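Local coordinates for Cfl (Pectobacterium brasiliense, PDB 7A9J), which is a coronafacic acid ligase of the ATP-dependent AMP-binding enzyme family, which probably activates carboxylic acids as adenylates before coupling them to an acceptor, at residues A[30-35]-A[52-57]; A[100-105]-A[113-118]; A[215-220]-A[229-234]; A[409-414]-A[419-424]. The protein carries 1 engineered substitution. One frame throughout, in Å; residues are numbered along the deposited sequence.

Interaction 1. Residues A[30-35]-A[52-57]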
loop_
_atom_site.group_PDB
_atom_site.type_symbol
_atom_site.label_atom_id
_atom_site.label_comp_id
_atom_site.label_asym_id
_atom_site.label_seq_id
_atom_site.Cartn_x
_atom_site.Cartn_y
_atom_site.Cartn_z
ATOM N N LYS A 30 17.535 -10.214 -17.838
ATOM C CA LYS A 30 17.260 -11.412 -18.611
ATOM C C LYS A 30 15.984 -11.215 -19.409
ATOM O O LYS A 30 15.972 -11.382 -20.634
ATOM C CB LYS A 30 17.164 -12.622 -17.695
ATOM C CG LYS A 30 16.973 -13.942 -18.442
ATOM C CD LYS A 30 16.571 -15.048 -17.478
ATOM C CE LYS A 30 16.255 -16.334 -18.247
ATOM N NZ LYS A 30 16.169 -17.479 -17.311
ATOM N N HIS A 31 14.929 -10.732 -18.747
ATOM C CA HIS A 31 13.700 -10.492 -19.483
ATOM C C HIS A 31 13.841 -9.390 -20.529
ATOM O O HIS A 31 13.348 -9.527 -21.660
ATOM C CB HIS A 31 12.567 -10.163 -18.541
ATOM C CG HIS A 31 11.260 -10.120 -19.255
ATOM N ND1 HIS A 31 10.476 -11.242 -19.416
ATOM C CD2 HIS A 31 10.659 -9.136 -19.967
ATOM C CE1 HIS A 31 9.428 -10.941 -20.165
ATOM N NE2 HIS A 31 9.518 -9.675 -20.522
ATOM N N ALA A 32 14.500 -8.290 -20.196
ATOM C CA ALA A 32 14.653 -7.257 -21.198
ATOM C C ALA A 32 15.394 -7.786 -22.428
ATOM O O ALA A 32 15.095 -7.395 -23.562
ATOM C CB ALA A 32 15.384 -6.052 -20.601
ATOM N N LEU A 33 16.376 -8.661 -22.234
ATOM C CA LEU A 33 17.176 -9.049 -23.394
ATOM C C LEU A 33 16.448 -10.038 -24.281
ATOM O O LEU A 33 16.817 -10.211 -25.452
ATOM C CB LEU A 33 18.519 -9.603 -22.943
ATOM C CG LEU A 33 19.385 -8.427 -22.525
ATOM C CD1 LEU A 33 20.631 -8.996 -21.949
ATOM C CD2 LEU A 33 19.711 -7.430 -23.679
ATOM N N LEU A 34 15.409 -10.657 -23.764
ATOM C CA LEU A 34 14.636 -11.640 -24.497
ATOM C C LEU A 34 13.323 -11.069 -25.000
ATOM O O LEU A 34 12.641 -11.730 -25.781
ATOM C CB LEU A 34 14.362 -12.868 -23.603
ATOM C CG LEU A 34 15.623 -13.598 -23.089
ATOM C CD1 LEU A 34 15.311 -14.670 -22.025
ATOM C CD2 LEU A 34 16.455 -14.174 -24.259
ATOM N N HIS A 35 12.964 -9.858 -24.581
ATOM C CA HIS A 35 11.702 -9.223 -24.956
ATOM C C HIS A 35 11.939 -7.753 -25.238
ATOM O O HIS A 35 11.150 -6.880 -24.858
ATOM C CB HIS A 35 10.674 -9.420 -23.858
ATOM C CG HIS A 35 10.283 -10.849 -23.693
ATOM N ND1 HIS A 35 11.043 -11.751 -22.973
ATOM C CD2 HIS A 35 9.240 -11.551 -24.195
ATOM C CE1 HIS A 35 10.469 -12.940 -23.019
ATOM N NE2 HIS A 35 9.375 -12.847 -23.757
ATOM N N ASN A 52 15.381 -0.393 -24.191
ATOM C CA ASN A 52 15.856 0.979 -23.907
ATOM C C ASN A 52 15.895 1.306 -22.417
ATOM O O ASN A 52 16.720 2.138 -21.987
ATOM C CB ASN A 52 15.028 1.972 -24.711
ATOM C CG ASN A 52 15.465 1.969 -26.251
ATOM O OD1 ASN A 52 16.683 1.831 -26.564
ATOM N ND2 ASN A 52 14.512 2.051 -27.195
ATOM N N LEU A 53 14.986 0.724 -21.613
ATOM C CA LEU A 53 15.092 0.887 -20.179
ATOM C C LEU A 53 16.363 0.234 -19.651
ATOM O O LEU A 53 17.058 0.835 -18.830
ATOM C CB LEU A 53 13.829 0.331 -19.491
ATOM C CG LEU A 53 13.823 0.290 -17.983
ATOM C CD1 LEU A 53 14.049 1.694 -17.470
ATOM C CD2 LEU A 53 12.423 -0.270 -17.503
ATOM N N LEU A 54 16.710 -0.970 -20.129
ATOM C CA LEU A 54 18.001 -1.556 -19.766
ATOM C C LEU A 54 19.169 -0.647 -20.161
ATOM O O LEU A 54 20.119 -0.477 -19.387
ATOM C CB LEU A 54 18.159 -2.956 -20.379
ATOM C CG LEU A 54 19.521 -3.643 -20.201
ATOM C CD1 LEU A 54 19.795 -3.950 -18.683
ATOM C CD2 LEU A 54 19.587 -4.903 -21.028
ATOM N N LEU A 55 19.133 -0.055 -21.353
ATOM C CA LEU A 55 20.229 0.831 -21.744
ATOM C C LEU A 55 20.337 2.013 -20.795
ATOM O O LEU A 55 21.446 2.359 -20.386
ATOM C CB LEU A 55 20.062 1.335 -23.172
ATOM C CG LEU A 55 20.179 0.233 -24.222
ATOM C CD1 LEU A 55 20.251 0.937 -25.545
ATOM C CD2 LEU A 55 21.432 -0.589 -24.021
ATOM N N LEU A 56 19.195 2.603 -20.403
ATOM C CA LEU A 56 19.199 3.726 -19.452
ATOM C C LEU A 56 19.757 3.304 -18.083
ATOM O O LEU A 56 20.596 4.004 -17.487
ATOM C CB LEU A 56 17.769 4.267 -19.278
ATOM C CG LEU A 56 17.525 5.354 -18.222
ATOM C CD1 LEU A 56 18.437 6.545 -18.591
ATOM C CD2 LEU A 56 16.065 5.765 -18.275
ATOM N N ILE A 57 19.336 2.128 -17.609
ATOM C CA ILE A 57 19.840 1.588 -16.346
ATOM C C ILE A 57 21.345 1.445 -16.400
ATOM O O ILE A 57 22.064 1.787 -15.440
ATOM C CB ILE A 57 19.191 0.220 -16.063
ATOM C CG1 ILE A 57 17.765 0.442 -15.621
ATOM C CG2 ILE A 57 19.952 -0.481 -14.915
ATOM C CD1 ILE A 57 16.882 -0.805 -15.837
#
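L54 points its isobutyl group out of helix 50-66 at the last turn of helix 24-34, where A32 and L33 receive it. The two leucines meet at about a right angle: L33 brings its CD2 methyl across the end of L54 rather than alongside it, and the closest approach is 3.7 Å, from L33 CD2 to L54 CD2. The same L54 methyl also sits 3.8 Å from L33 CG, so it bears on the branch point as well as on one arm. In L54 the CG is anti to the backbone N (chi1 174°), which sets the branch beside its own carbonyl carbon, with CD2 at L33.

A32 meets the root of L54 instead of its end. Its CB faces the other helix and lies 4.2 Å from L54 CB, close to where the backbones come nearest, with 6.8 Å between A32 CA and L54 CA. A methyl is all that A32 places between the backbones here, while L33, a residue further on, reaches in only with the end of its chain.

Nearby, F25 from the preceding turns of helix 24-34 also packs on L54, and L53 and I57 of helix 50-66 touch A87 of helix 83-95, so helix 50-66 packs against helices 24-34 and 83-95. H35, the first residue to leave the helical conformation, lies with its ND1 over one face of the H31 ring.

With no hydrogen bond or charge pairing across it, the contact is held by van der Waals fit and the burial of hydrocarbon, with nothing polar to fix its direction.

Interaction 2. Residues A[100-105]-A[113-118]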
loop_
_atom_site.group_PDB
_atom_site.type_symbol
_atom_site.label_atom_id
_atom_site.label_comp_id
_atom_site.label_asym_id
_atom_site.label_seq_id
_atom_site.Cartn_x
_atom_site.Cartn_y
_atom_site.Cartn_z
ATOM N N VAL A 100 17.512 4.369 -0.821
ATOM C CA VAL A 100 16.769 4.828 0.374
ATOM C C VAL A 100 15.668 5.750 -0.136
ATOM O O VAL A 100 15.878 6.960 -0.270
ATOM C CB VAL A 100 17.669 5.558 1.389
ATOM C CG1 VAL A 100 16.852 5.861 2.681
ATOM C CG2 VAL A 100 18.904 4.744 1.713
ATOM N N PRO A 101 14.483 5.221 -0.445
ATOM C CA PRO A 101 13.420 6.055 -0.988
ATOM C C PRO A 101 12.869 7.001 0.085
ATOM O O PRO A 101 12.653 6.615 1.257
ATOM C CB PRO A 101 12.366 5.040 -1.452
ATOM C CG PRO A 101 12.994 3.680 -1.309
ATOM C CD PRO A 101 14.161 3.781 -0.406
ATOM N N LEU A 102 12.722 8.268 -0.293
ATOM C CA LEU A 102 12.222 9.316 0.604
ATOM C C LEU A 102 10.808 9.684 0.186
ATOM O O LEU A 102 10.606 10.300 -0.863
ATOM C CB LEU A 102 13.098 10.568 0.584
ATOM C CG LEU A 102 14.557 10.291 0.904
ATOM C CD1 LEU A 102 15.413 11.577 0.709
ATOM C CD2 LEU A 102 14.660 9.714 2.291
ATOM N N SER A 103 9.845 9.357 1.054
ATOM C CA SER A 103 8.447 9.489 0.710
ATOM C C SER A 103 8.112 10.945 0.392
ATOM O O SER A 103 8.675 11.878 0.969
ATOM C CB SER A 103 7.586 8.982 1.911
ATOM O OG SER A 103 6.363 9.674 1.996
ATOM N N LEU A 104 7.230 11.148 -0.588
ATOM C CA LEU A 104 6.837 12.496 -0.952
ATOM C C LEU A 104 5.977 13.169 0.110
ATOM O O LEU A 104 5.731 14.372 -0.003
ATOM C CB LEU A 104 6.090 12.497 -2.292
ATOM C CG LEU A 104 6.747 11.713 -3.448
ATOM C CD1 LEU A 104 6.012 11.974 -4.781
ATOM C CD2 LEU A 104 8.248 12.052 -3.557
ATOM N N LYS A 105 5.506 12.428 1.126
ATOM C CA LYS A 105 4.746 13.013 2.208
ATOM C C LYS A 105 5.642 13.642 3.260
ATOM O O LYS A 105 5.136 14.387 4.072
ATOM C CB LYS A 105 3.834 11.954 2.862
ATOM C CG LYS A 105 3.071 11.128 1.784
ATOM C CD LYS A 105 1.619 10.826 2.163
ATOM C CE LYS A 105 0.903 10.134 0.997
ATOM N NZ LYS A 105 0.999 10.917 -0.283
ATOM N N ASN A 113 16.285 14.684 7.979
ATOM C CA ASN A 113 16.528 13.692 9.023
ATOM C C ASN A 113 16.827 12.311 8.446
ATOM O O ASN A 113 17.755 11.631 8.909
ATOM C CB ASN A 113 15.341 13.605 9.978
ATOM C CG ASN A 113 15.616 12.629 11.111
ATOM O OD1 ASN A 113 16.588 12.791 11.846
ATOM N ND2 ASN A 113 14.806 11.583 11.214
ATOM N N LEU A 114 16.061 11.871 7.429
ATOM C CA LEU A 114 16.327 10.558 6.838
ATOM C C LEU A 114 17.631 10.527 6.050
ATOM O O LEU A 114 18.320 9.505 6.036
ATOM C CB LEU A 114 15.175 10.118 5.930
ATOM C CG LEU A 114 13.894 9.833 6.728
ATOM C CD1 LEU A 114 12.948 8.989 5.851
ATOM C CD2 LEU A 114 14.151 9.152 8.084
ATOM N N ILE A 115 17.952 11.595 5.325
ATOM C CA ILE A 115 19.231 11.599 4.615
ATOM C C ILE A 115 20.367 11.423 5.600
ATOM O O ILE A 115 21.299 10.637 5.367
ATOM C CB ILE A 115 19.391 12.896 3.804
ATOM C CG1 ILE A 115 18.437 12.862 2.604
ATOM C CG2 ILE A 115 20.848 13.079 3.301
ATOM C CD1 ILE A 115 18.446 14.203 1.849
ATOM N N GLN A 116 20.282 12.126 6.730
ATOM C CA GLN A 116 21.322 12.063 7.745
ATOM C C GLN A 116 21.302 10.720 8.460
ATOM O O GLN A 116 22.341 10.066 8.598
ATOM C CB GLN A 116 21.128 13.204 8.737
ATOM C CG GLN A 116 21.342 14.560 8.101
ATOM C CD GLN A 116 21.354 15.657 9.135
ATOM O OE1 GLN A 116 20.381 15.848 9.874
ATOM N NE2 GLN A 116 22.460 16.371 9.213
ATOM N N HIS A 117 20.119 10.287 8.906
ATOM C CA HIS A 117 20.015 9.038 9.657
ATOM C C HIS A 117 20.491 7.852 8.826
ATOM O O HIS A 117 21.177 6.963 9.345
ATOM C CB HIS A 117 18.568 8.820 10.115
ATOM C CG HIS A 117 18.385 7.645 11.041
ATOM N ND1 HIS A 117 18.123 6.373 10.582
ATOM C CD2 HIS A 117 18.409 7.554 12.391
ATOM C CE1 HIS A 117 17.973 5.551 11.605
ATOM N NE2 HIS A 117 18.147 6.242 12.718
ATOM N N SER A 118 20.108 7.803 7.545
ATOM C CA SER A 118 20.501 6.715 6.666
ATOM C C SER A 118 21.993 6.737 6.320
ATOM O O SER A 118 22.476 5.769 5.725
ATOM C CB SER A 118 19.701 6.762 5.346
ATOM O OG SER A 118 20.086 7.877 4.535
#
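L102 supplies most of the apolar contact, sending its two methyls to two neighbouring residues of helix 108-117. CD2 reaches L114 CB at 3.7 Å, with the two leucines sliding past each other in opposite directions, and CD1 meets I115 CG1 at 3.8 Å, where the side chains cross at about a right angle. In L102, chi1 (-55°) puts CG beside the backbone N, and from there CD1 and CD2 diverge to I115 and L114. Further along, V100 CG1 touches S118 CB at 4.0 Å, the carbon of the serine serving as hydrocarbon.

These residues belong to a beta-alpha-beta crossover. Strand 98-101 runs into a loop, helix 108-117 returns across the five-stranded parallel sheet, and strand 122-125 follows on the other side of strand 74-78. S76 of that middle strand touches L102, I115 and S118 alike, and the Y188 side chain touches V100, L114 and S118.

No hydrogen bond crosses between the two segments. S118 OG lies 2.8 Å from L114 O and 3.1 Å from I115 O, and is also hydrogen-bonded with S120 OG, so its single proton has more than one possible acceptor. In the loop after the strand, S103 OG accepts from K105 N at 3.0 Å, an ST turn.

Interaction 3. Residues A[215-220]-A[229-234]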
loop_
_atom_site.group_PDB
_atom_site.type_symbol
_atom_site.label_atom_id
_atom_site.label_comp_id
_atom_site.label_asym_id
_atom_site.label_seq_id
_atom_site.Cartn_x
_atom_site.Cartn_y
_atom_site.Cartn_z
ATOM N N VAL A 215 2.608 -13.089 -7.119
ATOM C CA VAL A 215 1.387 -13.916 -6.920
ATOM C C VAL A 215 0.127 -13.055 -6.847
ATOM O O VAL A 215 -0.978 -13.561 -7.054
ATOM C CB VAL A 215 1.530 -14.804 -5.605
ATOM C CG1 VAL A 215 0.284 -15.705 -5.367
ATOM C CG2 VAL A 215 2.767 -15.655 -5.753
ATOM N N THR A 216 0.261 -11.773 -6.510
ATOM C CA THR A 216 -0.880 -10.885 -6.369
ATOM C C THR A 216 -1.177 -10.069 -7.616
ATOM O O THR A 216 -2.191 -9.341 -7.625
ATOM C CB THR A 216 -0.705 -9.900 -5.192
ATOM O OG1 THR A 216 0.173 -8.844 -5.557
ATOM C CG2 THR A 216 -0.180 -10.629 -3.908
ATOM N N ILE A 217 -0.407 -10.248 -8.693
ATOM C CA ILE A 217 -0.666 -9.442 -9.886
ATOM C C ILE A 217 -1.194 -10.377 -10.963
ATOM O O ILE A 217 -0.398 -11.058 -11.644
ATOM C CB ILE A 217 0.591 -8.732 -10.395
ATOM C CG1 ILE A 217 1.237 -7.903 -9.287
ATOM C CG2 ILE A 217 0.195 -7.853 -11.676
ATOM C CD1 ILE A 217 2.496 -7.181 -9.747
ATOM N N ASN A 218 -2.504 -10.355 -11.171
ATOM C CA ASN A 218 -3.184 -11.369 -11.983
ATOM C C ASN A 218 -4.183 -10.669 -12.893
ATOM O O ASN A 218 -5.401 -10.810 -12.746
ATOM C CB ASN A 218 -3.852 -12.430 -11.083
ATOM C CG ASN A 218 -2.885 -13.098 -10.192
ATOM O OD1 ASN A 218 -2.010 -13.824 -10.662
ATOM N ND2 ASN A 218 -3.045 -12.913 -8.856
ATOM N N PRO A 219 -3.688 -9.960 -13.921
ATOM C CA PRO A 219 -4.604 -9.385 -14.913
ATOM C C PRO A 219 -5.349 -10.495 -15.632
ATOM O O PRO A 219 -4.850 -11.611 -15.788
ATOM C CB PRO A 219 -3.666 -8.637 -15.901
ATOM C CG PRO A 219 -2.267 -9.166 -15.622
ATOM C CD PRO A 219 -2.257 -9.818 -14.268
ATOM N N ARG A 220 -6.479 -10.143 -16.216
ATOM C CA ARG A 220 -7.183 -11.151 -16.996
ATOM C C ARG A 220 -6.541 -11.325 -18.364
ATOM O O ARG A 220 -5.758 -10.495 -18.824
ATOM C CB ARG A 220 -8.656 -10.789 -17.171
ATOM C CG ARG A 220 -9.430 -10.620 -15.838
ATOM C CD ARG A 220 -10.900 -10.402 -16.164
ATOM N NE ARG A 220 -11.798 -10.581 -15.040
ATOM C CZ ARG A 220 -13.122 -10.554 -15.161
ATOM N NH1 ARG A 220 -13.650 -10.363 -16.362
ATOM N NH2 ARG A 220 -13.915 -10.724 -14.103
ATOM N N PRO A 229 -0.771 -6.761 -20.998
ATOM C CA PRO A 229 -1.352 -6.080 -19.820
ATOM C C PRO A 229 -0.444 -4.988 -19.317
ATOM O O PRO A 229 0.765 -5.187 -19.205
ATOM C CB PRO A 229 -1.473 -7.189 -18.757
ATOM C CG PRO A 229 -1.475 -8.443 -19.510
ATOM C CD PRO A 229 -0.566 -8.195 -20.708
ATOM N N ALA A 230 -1.032 -3.820 -19.061
ATOM C CA ALA A 230 -0.367 -2.729 -18.355
ATOM C C ALA A 230 -0.850 -2.699 -16.903
ATOM O O ALA A 230 -2.047 -2.795 -16.628
ATOM C CB ALA A 230 -0.661 -1.373 -19.012
ATOM N N ILE A 231 0.091 -2.521 -15.998
ATOM C CA ILE A 231 -0.120 -2.558 -14.543
ATOM C C ILE A 231 -0.010 -1.132 -14.063
ATOM O O ILE A 231 0.963 -0.448 -14.386
ATOM C CB ILE A 231 0.938 -3.472 -13.874
ATOM C CG1 ILE A 231 0.483 -4.930 -13.839
ATOM C CG2 ILE A 231 1.352 -3.016 -12.442
ATOM C CD1 ILE A 231 -0.270 -5.406 -14.986
ATOM N N LEU A 232 -0.984 -0.688 -13.242
ATOM C CA LEU A 232 -0.952 0.647 -12.688
ATOM C C LEU A 232 -0.949 0.532 -11.174
ATOM O O LEU A 232 -1.774 -0.200 -10.595
ATOM C CB LEU A 232 -2.173 1.459 -13.121
ATOM C CG LEU A 232 -2.453 2.752 -12.405
ATOM C CD1 LEU A 232 -1.278 3.705 -12.613
ATOM C CD2 LEU A 232 -3.827 3.368 -12.906
ATOM N N SER A 233 -0.055 1.261 -10.530
ATOM C CA SER A 233 -0.176 1.415 -9.070
ATOM C C SER A 233 -0.433 2.878 -8.750
ATOM O O SER A 233 0.372 3.749 -9.122
ATOM C CB SER A 233 1.080 0.926 -8.333
ATOM O OG SER A 233 0.915 1.211 -6.926
ATOM N N LEU A 234 -1.550 3.150 -8.031
ATOM C CA LEU A 234 -1.866 4.520 -7.686
ATOM C C LEU A 234 -1.033 5.013 -6.498
ATOM O O LEU A 234 -0.998 6.227 -6.246
ATOM C CB LEU A 234 -3.360 4.643 -7.349
ATOM C CG LEU A 234 -4.199 4.317 -8.596
ATOM C CD1 LEU A 234 -5.658 4.256 -8.204
ATOM C CD2 LEU A 234 -4.016 5.399 -9.672
#
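I217 lays its CG2 methyl against I231, 3.6 Å from I231 CG1 and 4.1 Å from I231 CD1. The two isoleucines cross at a slant, and I217 presents this methyl because CG2 is anti to its backbone N while CG1 turns back beside it. A second apolar pair lies two residues after I217 and two before I231: the rings of P219 and P229 meet at about a right angle, with P219 CG 3.8 Å from P229 CB. P219 CG also comes within 4.3 Å of I231 CD1, which joins the two pairs. W278 packs on both isoleucines, and so does helix 240-251, through A248 on I217 and through I245 and A249 on I231.

No hydrogen bond joins the segments. The loop braces itself instead: N218 ND2 donates to V215 O at 2.8 Å (157° at the hydrogen), reaching the oxygen from above the carbonyl plane, and Y345 OH is a further partner of the same amide nitrogen.

Strand 230-233 lies between parallel strands 255-257 and 278-281, so the contact lays a connecting loop over a parallel alpha/beta sheet. Helix 240-251, on which both isoleucines rest, carries W241 and L244 of the pocket that holds the bound indene carboxylic acid.

Interaction 4. Residues A[409-414]-A[419-424]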
loop_
_atom_site.group_PDB
_atom_site.type_symbol
_atom_site.label_atom_id
_atom_site.label_comp_id
_atom_site.label_asym_id
_atom_site.label_seq_id
_atom_site.Cartn_x
_atom_site.Cartn_y
_atom_site.Cartn_z
ATOM N N LEU A 409 -7.420 -9.236 14.836
ATOM C CA LEU A 409 -8.088 -10.471 15.241
ATOM C C LEU A 409 -8.618 -11.202 14.013
ATOM O O LEU A 409 -9.173 -10.580 13.110
ATOM C CB LEU A 409 -9.247 -10.140 16.127
ATOM C CG LEU A 409 -8.852 -9.454 17.432
ATOM C CD1 LEU A 409 -10.089 -9.231 18.299
ATOM C CD2 LEU A 409 -7.900 -10.383 18.170
ATOM N N VAL A 410 -8.476 -12.515 13.992
ATOM C CA VAL A 410 -8.935 -13.304 12.847
ATOM C C VAL A 410 -9.477 -14.641 13.349
ATOM O O VAL A 410 -9.303 -15.048 14.509
ATOM C CB VAL A 410 -7.843 -13.584 11.795
ATOM C CG1 VAL A 410 -7.339 -12.285 11.128
ATOM C CG2 VAL A 410 -6.705 -14.398 12.444
ATOM N N ARG A 411 -10.128 -15.343 12.420
ATOM C CA ARG A 411 -10.507 -16.726 12.584
ATOM C C ARG A 411 -10.211 -17.383 11.258
ATOM O O ARG A 411 -10.457 -16.778 10.216
ATOM C CB ARG A 411 -12.005 -16.892 12.909
ATOM C CG ARG A 411 -12.433 -18.318 12.895
ATOM C CD ARG A 411 -13.896 -18.441 13.290
ATOM N NE ARG A 411 -14.801 -17.769 12.343
ATOM C CZ ARG A 411 -15.507 -16.679 12.663
ATOM N NH1 ARG A 411 -15.382 -16.120 13.864
ATOM N NH2 ARG A 411 -16.350 -16.159 11.787
ATOM N N GLN A 412 -9.642 -18.581 11.276
ATOM C CA GLN A 412 -9.255 -19.195 10.016
ATOM C C GLN A 412 -10.320 -20.230 9.672
ATOM O O GLN A 412 -10.664 -21.057 10.495
ATOM C CB GLN A 412 -7.881 -19.827 10.128
ATOM C CG GLN A 412 -7.313 -20.392 8.831
ATOM C CD GLN A 412 -6.147 -21.262 9.207
ATOM O OE1 GLN A 412 -5.013 -20.891 9.015
ATOM N NE2 GLN A 412 -6.432 -22.393 9.857
ATOM N N GLU A 413 -10.860 -20.149 8.459
ATOM C CA GLU A 413 -11.892 -21.105 8.053
ATOM C C GLU A 413 -11.226 -22.386 7.549
ATOM O O GLU A 413 -10.001 -22.456 7.324
ATOM C CB GLU A 413 -12.764 -20.506 6.928
ATOM C CG GLU A 413 -13.480 -19.188 7.321
ATOM C CD GLU A 413 -14.952 -19.391 7.593
ATOM O OE1 GLU A 413 -15.754 -18.842 6.807
ATOM O OE2 GLU A 413 -15.308 -20.111 8.563
ATOM N N ASN A 414 -12.075 -23.375 7.300
ATOM C CA ASN A 414 -11.626 -24.671 6.817
ATOM C C ASN A 414 -10.829 -24.586 5.539
ATOM O O ASN A 414 -9.864 -25.325 5.370
ATOM C CB ASN A 414 -12.840 -25.556 6.635
ATOM C CG ASN A 414 -13.371 -26.052 7.994
ATOM O OD1 ASN A 414 -12.576 -26.236 8.931
ATOM N ND2 ASN A 414 -14.690 -26.218 8.124
ATOM N N ILE A 419 -11.003 -14.921 8.182
ATOM C CA ILE A 419 -12.071 -14.005 8.539
ATOM C C ILE A 419 -11.528 -12.891 9.412
ATOM O O ILE A 419 -10.784 -13.124 10.378
ATOM C CB ILE A 419 -13.177 -14.804 9.257
ATOM C CG1 ILE A 419 -13.814 -15.818 8.344
ATOM C CG2 ILE A 419 -14.185 -13.850 9.809
ATOM C CD1 ILE A 419 -14.194 -15.393 6.909
ATOM N N PHE A 420 -11.950 -11.679 9.149
ATOM C CA PHE A 420 -11.383 -10.522 9.819
ATOM C C PHE A 420 -12.333 -10.046 10.903
ATOM O O PHE A 420 -13.504 -9.764 10.635
ATOM C CB PHE A 420 -11.075 -9.401 8.812
ATOM C CG PHE A 420 -10.347 -8.248 9.414
ATOM C CD1 PHE A 420 -8.972 -8.334 9.603
ATOM C CD2 PHE A 420 -10.990 -7.055 9.647
ATOM C CE1 PHE A 420 -8.283 -7.255 10.114
ATOM C CE2 PHE A 420 -10.291 -5.963 10.165
ATOM C CZ PHE A 420 -8.962 -6.082 10.415
ATOM N N LEU A 421 -11.829 -9.999 12.125
ATOM C CA LEU A 421 -12.666 -9.651 13.262
ATOM C C LEU A 421 -12.322 -8.274 13.793
ATOM O O LEU A 421 -12.820 -7.868 14.878
ATOM C CB LEU A 421 -12.532 -10.710 14.374
ATOM C CG LEU A 421 -12.915 -12.078 13.824
ATOM C CD1 LEU A 421 -12.725 -13.122 14.880
ATOM C CD2 LEU A 421 -14.376 -12.010 13.444
ATOM N N GLY A 422 -11.470 -7.548 13.087
ATOM C CA GLY A 422 -11.184 -6.178 13.468
ATOM C C GLY A 422 -9.905 -6.060 14.281
ATOM O O GLY A 422 -9.153 -7.018 14.497
ATOM N N ARG A 423 -9.613 -4.823 14.648
ATOM C CA ARG A 423 -8.486 -4.566 15.538
ATOM C C ARG A 423 -8.748 -5.134 16.924
ATOM O O ARG A 423 -9.855 -5.035 17.472
ATOM C CB ARG A 423 -8.251 -3.065 15.675
ATOM C CG ARG A 423 -7.953 -2.387 14.381
ATOM C CD ARG A 423 -6.575 -2.730 13.941
ATOM N NE ARG A 423 -5.544 -2.326 14.903
ATOM C CZ ARG A 423 -4.267 -2.721 14.850
ATOM N NH1 ARG A 423 -3.840 -3.566 13.884
ATOM N NH2 ARG A 423 -3.426 -2.289 15.791
ATOM N N GLU A 424 -7.705 -5.718 17.514
ATOM C CA GLU A 424 -7.861 -6.215 18.879
ATOM C C GLU A 424 -8.343 -5.121 19.803
ATOM O O GLU A 424 -9.133 -5.378 20.737
ATOM C CB GLU A 424 -6.544 -6.785 19.391
ATOM C CG GLU A 424 -6.660 -7.405 20.801
ATOM C CD GLU A 424 -5.498 -8.334 21.145
ATOM O OE1 GLU A 424 -5.760 -9.437 21.689
ATOM O OE2 GLU A 424 -4.325 -7.969 20.876
#
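The carbonyl oxygen I419 O is approached twice by the facing strand: R411 N donates to it at 3.1 Å, and V410 CA makes a CH...O contact, also at 3.1 Å. I419 N returns a bond to R411 O, which makes R411 and I419 an antiparallel hydrogen-bonded pair; V410 and F420 form the non-hydrogen-bonded pair beside it. At the far end L409 faces two residues, taking L421 N on its oxygen and giving its own N-H to G422 O at 2.8 Å, almost straight at 174°. G422 itself has backbone angles that call for glycine, since any CB would jam against the preceding carbonyl.

The R411 and I419 side chains run alongside each other in one direction. A bend at chi3 (63°) lays one R411 guanidinium face over I419 CG2, 3.7 Å from R411 NH2, while NH1 bonds to N375 OD1. Nearby, E413 CG packs on I419 CG1 at 3.5 Å. L409 crosses E424 at about a right angle, its CG 3.7 Å from E424 CA.

The hairpin has neighbours along both edges: strand 356-360 runs antiparallel to strand 418-423, and strand 376-381 antiparallel to strand 408-412, with L378 and I368 packed against V410.

From the N terminus the four contacts come in series; none encloses or crosses another. Interaction 1 closes the loop through strands 39-42 and 47-49, tying two early helices together. Interaction 2 folds helix 108-117 back on its preceding strand at the edge of the five-stranded parallel sheet, and interaction 3 fastens the loop after helix 203-214 to strand 230-233. All three lie in the AMP-binding region, where interactions 2 and 3 come within about 8 Å at their nearest atoms. Interaction 4 is the tightest closure, a hairpin; it lies on the opposite side of the chain's centre from interactions 1 and 2, about 44 Å between centres from interaction 1.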